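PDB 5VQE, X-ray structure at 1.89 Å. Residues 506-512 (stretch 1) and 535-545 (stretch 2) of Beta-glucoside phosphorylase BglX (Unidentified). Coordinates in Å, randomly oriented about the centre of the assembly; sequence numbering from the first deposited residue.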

ATOM      1  N   THR A 506     -18.100  25.847  11.639  1.00 14.32           N
ATOM      2  CA  THR A 506     -16.998  24.893  11.687  1.00 12.98           C
ATOM      3  C   THR A 506     -16.931  24.109  10.381  1.00 14.25           C
ATOM      4  O   THR A 506     -17.940  23.560   9.922  1.00 14.94           O
ATOM      5  CB  THR A 506     -17.157  23.944  12.885  1.00 20.59           C
ATOM      6  OG1 THR A 506     -17.140  24.703  14.098  1.00 17.04           O
ATOM      7  CG2 THR A 506     -16.027  22.931  12.940  1.00 18.94           C
ATOM      8  N   LEU A 507     -15.737  24.065   9.795  1.00 15.14           N
ATOM      9  CA  LEU A 507     -15.461  23.335   8.564  1.00 18.24           C
ATOM     10  C   LEU A 507     -14.438  22.249   8.863  1.00 12.28           C
ATOM     11  O   LEU A 507     -13.418  22.521   9.504  1.00 13.64           O
ATOM     12  CB  LEU A 507     -14.932  24.296   7.493  1.00 17.17           C
ATOM     13  CG  LEU A 507     -14.322  23.708   6.220  1.00 17.75           C
ATOM     14  CD1 LEU A 507     -15.390  23.023   5.398  1.00 16.43           C
ATOM     15  CD2 LEU A 507     -13.651  24.819   5.420  1.00 17.55           C
ATOM     16  N   PHE A 508     -14.706  21.023   8.406  1.00 14.34           N
ATOM     17  CA  PHE A 508     -13.852  19.871   8.699  1.00 13.60           C
ATOM     18  C   PHE A 508     -13.289  19.308   7.397  1.00 13.17           C
ATOM     19  O   PHE A 508     -14.051  18.945   6.496  1.00 14.86           O
ATOM     20  CB  PHE A 508     -14.621  18.783   9.459  1.00 14.34           C
ATOM     21  CG  PHE A 508     -13.728  17.751  10.088  1.00 17.34           C
ATOM     22  CD1 PHE A 508     -13.165  16.741   9.327  1.00 19.36           C
ATOM     23  CD2 PHE A 508     -13.433  17.804  11.440  1.00 17.52           C
ATOM     24  CE1 PHE A 508     -12.331  15.803   9.908  1.00 17.45           C
ATOM     25  CE2 PHE A 508     -12.605  16.870  12.019  1.00 19.90           C
ATOM     26  CZ  PHE A 508     -12.054  15.872  11.253  1.00 17.61           C
ATOM     27  N   LEU A 509     -11.961  19.247   7.306  1.00 13.60           N
ATOM     28  CA  LEU A 509     -11.247  18.720   6.150  1.00 12.32           C
ATOM     29  C   LEU A 509     -10.461  17.487   6.574  1.00 14.59           C
ATOM     30  O   LEU A 509      -9.588  17.577   7.444  1.00 15.59           O
ATOM     31  CB  LEU A 509     -10.285  19.762   5.579  1.00 14.57           C
ATOM     32  CG  LEU A 509     -10.817  21.176   5.342  1.00 15.94           C
ATOM     33  CD1 LEU A 509      -9.666  22.095   4.964  1.00 15.63           C
ATOM     34  CD2 LEU A 509     -11.889  21.181   4.272  1.00 18.11           C
ATOM     35  N   SER A 510     -10.743  16.349   5.949  1.00 13.16           N
ATOM     36  CA  SER A 510      -9.912  15.161   6.108  1.00 12.92           C
ATOM     37  C   SER A 510      -8.975  15.031   4.916  1.00 13.51           C
ATOM     38  O   SER A 510      -9.425  15.025   3.765  1.00 14.26           O
ATOM     39  CB  SER A 510     -10.743  13.887   6.223  1.00 15.57           C
ATOM     40  OG  SER A 510      -9.865  12.771   6.288  1.00 16.22           O
ATOM     41  N   PHE A 511      -7.678  14.912   5.199  1.00 14.38           N
ATOM     42  CA  PHE A 511      -6.675  14.644   4.179  1.00 14.25           C
ATOM     43  C   PHE A 511      -6.202  13.192   4.211  1.00 14.88           C
ATOM     44  O   PHE A 511      -5.131  12.872   3.684  1.00 14.17           O
ATOM     45  CB  PHE A 511      -5.503  15.614   4.337  1.00 13.77           C
ATOM     46  CG  PHE A 511      -5.830  17.036   3.923  1.00 17.33           C
ATOM     47  CD1 PHE A 511      -6.496  17.896   4.789  1.00 16.41           C
ATOM     48  CD2 PHE A 511      -5.479  17.505   2.664  1.00 16.54           C
ATOM     49  CE1 PHE A 511      -6.798  19.203   4.410  1.00 20.01           C
ATOM     50  CE2 PHE A 511      -5.778  18.807   2.281  1.00 16.67           C
ATOM     51  CZ  PHE A 511      -6.440  19.658   3.163  1.00 17.12           C
ATOM     52  N   SER A 512      -6.994  12.301   4.804  1.00 17.15           N
ATOM     53  CA  SER A 512      -6.692  10.878   4.743  1.00 14.72           C
ATOM     54  C   SER A 512      -7.956  10.054   4.961  1.00 14.86           C
ATOM     55  O   SER A 512      -8.693   9.792   4.004  1.00 13.64           O
ATOM     56  CB  SER A 512      -5.606  10.537   5.760  1.00 16.50           C
ATOM     57  OG  SER A 512      -4.986   9.321   5.423  1.00 17.99           O
ATOM     58  N   ALA A 535       0.262  19.055  -3.316  1.00 18.73           N
ATOM     59  CA  ALA A 535      -0.671  19.204  -4.427  1.00 17.61           C
ATOM     60  C   ALA A 535      -2.110  19.260  -3.936  1.00 20.31           C
ATOM     61  O   ALA A 535      -2.901  20.090  -4.400  1.00 17.93           O
ATOM     62  CB  ALA A 535      -0.489  18.059  -5.419  1.00 20.54           C
ATOM     63  N   THR A 536      -2.471  18.389  -2.990  1.00 16.54           N
ATOM     64  CA  THR A 536      -3.847  18.360  -2.514  1.00 14.32           C
ATOM     65  C   THR A 536      -4.163  19.579  -1.667  1.00 15.34           C
ATOM     66  O   THR A 536      -5.297  20.070  -1.694  1.00 15.21           O
ATOM     67  CB  THR A 536      -4.094  17.076  -1.725  1.00 16.78           C
ATOM     68  OG1 THR A 536      -3.706  15.957  -2.529  1.00 17.05           O
ATOM     69  CG2 THR A 536      -5.562  16.940  -1.337  1.00 17.72           C
ATOM     70  N   VAL A 537      -3.180  20.081  -0.920  1.00 15.57           N
ATOM     71  CA  VAL A 537      -3.390  21.277  -0.107  1.00 16.61           C
ATOM     72  C   VAL A 537      -3.651  22.483  -1.001  1.00 15.04           C
ATOM     73  O   VAL A 537      -4.568  23.273  -0.755  1.00 16.65           O
ATOM     74  CB  VAL A 537      -2.185  21.511   0.821  1.00 15.11           C
ATOM     75  CG1 VAL A 537      -2.205  22.929   1.411  1.00 17.85           C
ATOM     76  CG2 VAL A 537      -2.156  20.474   1.953  1.00 15.65           C
ATOM     77  N   ARG A 538      -2.844  22.649  -2.050  1.00 18.33           N
ATOM     78  CA  ARG A 538      -3.031  23.789  -2.944  1.00 21.95           C
ATOM     79  C   ARG A 538      -4.378  23.718  -3.650  1.00 16.33           C
ATOM     80  O   ARG A 538      -5.050  24.739  -3.819  1.00 17.93           O
ATOM     81  CB  ARG A 538      -1.889  23.868  -3.962  1.00 19.52           C
ATOM     82  CG  ARG A 538      -0.544  24.145  -3.333  1.00 22.26           C
ATOM     83  CD  ARG A 538       0.545  24.409  -4.359  1.00 22.75           C
ATOM     84  NE  ARG A 538       1.817  24.707  -3.701  1.00 25.51           N
ATOM     85  CZ  ARG A 538       2.186  25.913  -3.266  1.00 29.34           C
ATOM     86  NH1 ARG A 538       1.392  26.963  -3.421  1.00 26.82           N
ATOM     87  NH2 ARG A 538       3.359  26.069  -2.665  1.00 28.79           N
ATOM     88  N   MET A 539      -4.800  22.525  -4.067  1.00 17.51           N
ATOM     89  CA  MET A 539      -6.089  22.419  -4.746  1.00 17.88           C
ATOM     90  C   MET A 539      -7.249  22.589  -3.772  1.00 15.76           C
ATOM     91  O   MET A 539      -8.311  23.094  -4.155  1.00 14.72           O
ATOM     92  CB  MET A 539      -6.192  21.084  -5.487  1.00 13.19           C
ATOM     93  CG  MET A 539      -5.344  20.996  -6.744  1.00 19.96           C
ATOM     94  SD  MET A 539      -5.605  22.402  -7.868  1.00 24.63           S
ATOM     95  CE  MET A 539      -7.359  22.342  -8.088  1.00 17.19           C
ATOM     96  N   MET A 540      -7.073  22.185  -2.517  1.00 14.99           N
ATOM     97  CA  MET A 540      -8.089  22.466  -1.510  1.00 13.24           C
ATOM     98  C   MET A 540      -8.333  23.966  -1.399  1.00 13.80           C
ATOM     99  O   MET A 540      -9.479  24.423  -1.366  1.00 16.33           O
ATOM    100  CB  MET A 540      -7.650  21.895  -0.162  1.00 16.69           C
ATOM    101  CG  MET A 540      -8.643  22.120   0.966  1.00 17.03           C
ATOM    102  SD  MET A 540     -10.186  21.225   0.741  1.00 17.29           S
ATOM    103  CE  MET A 540      -9.657  19.574   1.175  1.00 15.78           C
ATOM    104  N   ILE A 541      -7.254  24.747  -1.320  1.00 15.83           N
ATOM    105  CA  ILE A 541      -7.372  26.200  -1.257  1.00 16.52           C
ATOM    106  C   ILE A 541      -8.169  26.716  -2.444  1.00 17.54           C
ATOM    107  O   ILE A 541      -9.105  27.507  -2.284  1.00 18.30           O
ATOM    108  CB  ILE A 541      -5.974  26.843  -1.187  1.00 18.76           C
ATOM    109  CG1 ILE A 541      -5.385  26.682   0.216  1.00 20.16           C
ATOM    110  CG2 ILE A 541      -6.011  28.321  -1.603  1.00 22.85           C
ATOM    111  CD1 ILE A 541      -6.095  27.494   1.308  1.00 20.94           C
ATOM    112  N   GLU A 542      -7.813  26.279  -3.658  1.00 17.57           N
ATOM    113  CA  GLU A 542      -8.524  26.761  -4.836  1.00 17.37           C
ATOM    114  C   GLU A 542     -10.014  26.481  -4.726  1.00 19.68           C
ATOM    115  O   GLU A 542     -10.842  27.317  -5.103  1.00 17.16           O
ATOM    116  CB  GLU A 542      -7.944  26.129  -6.103  1.00 17.99           C
ATOM    117  CG  GLU A 542      -6.490  26.475  -6.347  1.00 17.99           C
ATOM    118  CD  GLU A 542      -6.268  27.974  -6.450  1.00 20.78           C
ATOM    119  OE1 GLU A 542      -6.995  28.614  -7.232  1.00 19.02           O
ATOM    120  OE2 GLU A 542      -5.392  28.512  -5.737  1.00 20.00           O
ATOM    121  N   LYS A 543     -10.382  25.316  -4.195  1.00 16.43           N
ATOM    122  CA  LYS A 543     -11.787  24.939  -4.180  1.00 16.12           C
ATOM    123  C   LYS A 543     -12.540  25.627  -3.047  1.00 18.75           C
ATOM    124  O   LYS A 543     -13.704  26.009  -3.211  1.00 17.94           O
ATOM    125  CB  LYS A 543     -11.897  23.420  -4.084  1.00 16.39           C
ATOM    126  CG  LYS A 543     -11.439  22.720  -5.361  1.00 15.57           C
ATOM    127  CD  LYS A 543     -11.137  21.244  -5.132  1.00 17.63           C
ATOM    128  CE  LYS A 543     -10.402  20.635  -6.316  1.00 17.44           C
ATOM    129  NZ  LYS A 543     -11.134  20.831  -7.599  1.00 18.32           N
ATOM    130  N   LEU A 544     -11.897  25.795  -1.892  1.00 17.99           N
ATOM    131  CA  LEU A 544     -12.539  26.521  -0.802  1.00 18.43           C
ATOM    132  C   LEU A 544     -12.818  27.965  -1.198  1.00 17.96           C
ATOM    133  O   LEU A 544     -13.857  28.523  -0.835  1.00 18.10           O
ATOM    134  CB  LEU A 544     -11.665  26.475   0.445  1.00 16.02           C
ATOM    135  CG  LEU A 544     -11.517  25.101   1.093  1.00 14.66           C
ATOM    136  CD1 LEU A 544     -10.497  25.162   2.220  1.00 15.76           C
ATOM    137  CD2 LEU A 544     -12.842  24.585   1.595  1.00 19.79           C
ATOM    138  N   MET A 545     -11.904  28.580  -1.947  1.00 19.78           N
ATOM    139  CA  MET A 545     -12.073  29.950  -2.414  1.00 19.39           C
ATOM    140  C   MET A 545     -12.992  30.056  -3.625  1.00 24.49           C
ATOM    141  O   MET A 545     -13.274  31.174  -4.067  1.00 20.99           O
ATOM    142  CB  MET A 545     -10.709  30.556  -2.745  1.00 16.79           C
ATOM    143  CG  MET A 545      -9.721  30.557  -1.590  1.00 18.41           C
ATOM    144  SD  MET A 545     -10.400  31.293  -0.084  1.00 22.06           S
ATOM    145  CE  MET A 545     -10.649  32.988  -0.617  1.00 22.88           C
TER

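The residue with the largest covered area in this contact, F511 at 80 Å², lies just past the end of its strand, and its ring meets three helix residues. The contact as a whole buries 292 Å² counting both sides. Strand 506-510 and helix 535-544 run nearly antiparallel, with 151° between their N-to-C directions. Their axes approach to 11.7 Å, which leaves room for a layer of side chains between the two backbones. No hydrogen bond crosses between the stretches. The contact is made entirely by side chains packing against one another.

The strand's alternation decides which residues take part. L507 and L509 point toward the helix, and F511 does the same. Between them, F508 is out of reach and S510 points away. On the helix, T536, M540 and L544 point toward the strand. They are spaced four residues apart, about one helical turn, so they line up along one side. The register follows the antiparallel course: L507 lies nearest L544, L509 nearest M540, and F511 nearest T536. The CA-CA distances fall along this series, from 10.3 Å between L507 and L544 to 8.2 Å between F511 and T536. The backbones therefore draw closer toward the F511 end.

The chi1 of F511 is m. F511 CZ lies 3.8 Å from M540 CE. F511 CD2 is 4.0 Å from T536 CG2, and F511 CE2 is 4.0 Å from V537 CG2. All three groups approach the ring obliquely. T536 meets the ring with its methyl group. V537 points sideways from the helix, yet its CG2 still reaches the ring.

M540 links the ring to the strand. Its chi1 is t, and chi2 and chi3 are both p. It packs against both L509 and F511. M540 SD lies 3.9 Å from L509 CD2, and M540 CE lies near both residues.

L544 packs against both L507 and L509. L544 CD2 is 3.9 Å from L507 CD2, and L544 CD1 is 4.2 Å from L509 CD1. L509 sits between M540 and L544, and both its methyls lie near both residues.

T536 OG1 and S510 OG are each hydrogen-bonded to a residue just outside one of the stretches. S512 N also donates to S510 OG at 3.3 Å, within stretch 1. In the helix, M540 N bonds to T536 O at 2.9 Å and L544 N to M540 O at 2.8 Å. These bonds are part of the regular helix that carries T536, M540 and L544.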